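Local coordinates for BH1478 protein (Bacillus halodurans, PDB 2QUP), which is of unknown function and belongs to the DUF327 family, folding as a bundle of four helices, at residues 106-111 / 138-143. Sequence-based numbering, arbitrary orientation.
Sequences KEVDRK and GLLINI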
loop_
_atom_site.group_PDB
_atom_site.type_symbol
_atom_site.label_atom_id
_atom_site.label_comp_id
_atom_site.label_asym_id
_atom_site.label_seq_id
_atom_site.Cartn_x
_atom_site.Cartn_y
_atom_site.Cartn_z
ATOM N N LYS A 106 -0.586 -10.440 3.042
ATOM C CA LYS A 106 -1.710 -11.204 3.555
ATOM C C LYS A 106 -2.544 -10.457 4.594
ATOM O O LYS A 106 -3.773 -10.572 4.606
ATOM C CB LYS A 106 -1.273 -12.603 4.017
ATOM C CG LYS A 106 -0.746 -13.491 2.826
ATOM C CD LYS A 106 -0.560 -14.991 3.158
ATOM C CE LYS A 106 0.389 -15.216 4.343
ATOM N NZ LYS A 106 1.766 -15.622 3.937
ATOM N N GLU A 107 -1.899 -9.662 5.436
ATOM C CA GLU A 107 -2.636 -8.862 6.421
ATOM C C GLU A 107 -3.366 -7.681 5.799
ATOM O O GLU A 107 -4.391 -7.250 6.323
ATOM C CB GLU A 107 -1.708 -8.343 7.506
ATOM C CG GLU A 107 -1.744 -9.117 8.811
ATOM C CD GLU A 107 -3.120 -9.148 9.457
ATOM O OE1 GLU A 107 -3.521 -10.235 9.938
ATOM O OE2 GLU A 107 -3.794 -8.093 9.490
ATOM N N VAL A 108 -2.818 -7.145 4.703
ATOM C CA VAL A 108 -3.447 -6.081 3.941
ATOM C C VAL A 108 -4.759 -6.600 3.356
ATOM O O VAL A 108 -5.801 -5.961 3.522
ATOM C CB VAL A 108 -2.521 -5.548 2.764
ATOM C CG1 VAL A 108 -3.313 -4.653 1.830
ATOM C CG2 VAL A 108 -1.352 -4.740 3.302
ATOM N N ASP A 109 -4.686 -7.759 2.686
ATOM C CA ASP A 109 -5.852 -8.432 2.122
ATOM C C ASP A 109 -6.930 -8.630 3.195
ATOM O O ASP A 109 -8.066 -8.223 2.994
ATOM C CB ASP A 109 -5.440 -9.778 1.528
ATOM C CG ASP A 109 -6.542 -10.415 0.698
ATOM O OD1 ASP A 109 -7.215 -11.323 1.213
ATOM O OD2 ASP A 109 -6.726 -10.025 -0.478
ATOM N N ARG A 110 -6.561 -9.219 4.328
ATOM C CA ARG A 110 -7.477 -9.381 5.476
ATOM C C ARG A 110 -8.200 -8.083 5.822
ATOM O O ARG A 110 -9.431 -8.065 5.908
ATOM C CB ARG A 110 -6.698 -9.821 6.696
ATOM C CG ARG A 110 -6.809 -11.298 7.037
ATOM C CD ARG A 110 -7.216 -11.506 8.491
ATOM N NE ARG A 110 -6.574 -10.564 9.418
ATOM C CZ ARG A 110 -7.220 -9.746 10.256
ATOM N NH1 ARG A 110 -8.545 -9.727 10.303
ATOM N NH2 ARG A 110 -6.536 -8.939 11.055
ATOM N N LYS A 111 -7.422 -7.009 6.008
ATOM C CA LYS A 111 -7.939 -5.673 6.321
ATOM C C LYS A 111 -8.853 -5.046 5.260
ATOM O O LYS A 111 -9.848 -4.421 5.605
ATOM C CB LYS A 111 -6.794 -4.707 6.691
ATOM C CG LYS A 111 -6.124 -4.933 8.068
ATOM C CD LYS A 111 -7.138 -5.233 9.186
ATOM C CE LYS A 111 -6.453 -5.521 10.525
ATOM N NZ LYS A 111 -7.414 -5.938 11.611
ATOM N N GLY A 138 -0.348 1.875 7.196
ATOM C CA GLY A 138 0.721 1.363 8.049
ATOM C C GLY A 138 1.304 0.035 7.607
ATOM O O GLY A 138 2.518 -0.132 7.562
ATOM N N LEU A 139 0.443 -0.910 7.255
ATOM C CA LEU A 139 0.901 -2.131 6.618
ATOM C C LEU A 139 1.561 -1.847 5.249
ATOM O O LEU A 139 2.623 -2.401 4.934
ATOM C CB LEU A 139 -0.255 -3.119 6.497
ATOM C CG LEU A 139 -0.866 -3.562 7.841
ATOM C CD1 LEU A 139 -2.198 -4.266 7.649
ATOM C CD2 LEU A 139 0.093 -4.450 8.580
ATOM N N LEU A 140 0.958 -0.977 4.461
ATOM C CA LEU A 140 1.414 -0.762 3.064
ATOM C C LEU A 140 2.843 -0.272 2.922
ATOM O O LEU A 140 3.601 -0.689 2.015
ATOM C CB LEU A 140 0.500 0.238 2.363
ATOM C CG LEU A 140 -0.842 -0.229 1.783
ATOM C CD1 LEU A 140 -1.539 0.954 1.152
ATOM C CD2 LEU A 140 -0.714 -1.368 0.779
ATOM N N ILE A 141 3.205 0.671 3.781
ATOM C CA ILE A 141 4.538 1.262 3.706
ATOM C C ILE A 141 5.622 0.272 4.165
ATOM O O ILE A 141 6.785 0.405 3.805
ATOM C CB ILE A 141 4.624 2.617 4.470
ATOM C CG1 ILE A 141 4.235 2.444 5.937
ATOM C CG2 ILE A 141 3.743 3.685 3.821
ATOM C CD1 ILE A 141 4.390 3.701 6.769
ATOM N N ASN A 142 5.231 -0.719 4.964
ATOM C CA ASN A 142 6.149 -1.768 5.396
ATOM C C ASN A 142 6.408 -2.873 4.370
ATOM O O ASN A 142 7.223 -3.756 4.627
ATOM C CB ASN A 142 5.633 -2.433 6.650
ATOM C CG ASN A 142 5.575 -1.501 7.830
ATOM O OD1 ASN A 142 6.329 -0.541 7.923
ATOM N ND2 ASN A 142 4.680 -1.797 8.755
ATOM N N ILE A 143 5.698 -2.852 3.242
ATOM C CA ILE A 143 5.819 -3.924 2.243
ATOM C C ILE A 143 7.217 -3.913 1.687
ATOM O O ILE A 143 7.901 -4.939 1.700
ATOM C CB ILE A 143 4.761 -3.853 1.078
ATOM C CG1 ILE A 143 3.383 -4.306 1.573
ATOM C CG2 ILE A 143 5.123 -4.865 -0.001
ATOM C CD1 ILE A 143 2.201 -3.872 0.702
#
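Leu-139 reaches across to helix 98-120 and fits against Glu-107, Val-108 and, one turn on from Glu-107, Lys-111. Its CB meets CG2 of Val-108 at 3.7 Å. From there CG lies anti to the carbonyl carbon (chi1 -62°), and CD1 carries the side chain on to the other helix. This methyl comes within 3.9 Å of the backbone O of Glu-107, a van der Waals contact; that oxygen accepts the helical hydrogen bond from N of Lys-111. The same CD1 is 4.1 Å from CB of Glu-107 and 4.0 Å from CG of Lys-111, whose side chain crosses that of Leu-139 at about a right angle.

Val-108 answers from the opposite helix, its side chain sliding past Leu-139 in the reverse direction. Its CG2, anti to the carbonyl carbon, also approaches CD2 of Leu-140 at 4.3 Å and, more loosely, CD1 of Ile-143. No hydrogen bond spans the two segments; the contact is mainly apolar side-chain packing. Polar groups pair along the flank instead: Arg-110 grips the Glu-107 carboxylate side-on, NE to OE1 at 3.1 Å and NH2 to OE2. Beyond its packed CG, the Lys-111 chain leads away, and NZ makes a weak, long ion pair with Glu-135.

The axes of segments 106-111 and 138-143 approach to 9.7 Å and run roughly antiparallel, at 156°, within helices 98-120 and 126-144, consecutive in an all-helical bundle. Leu-140 and Ile-143 continue inward to Phe-76, Val-77, Ala-80 and Val-81 of helix 63-88, while Leu-140 also touches Met-47 of helix 27-60, linking this pair to the other two helices.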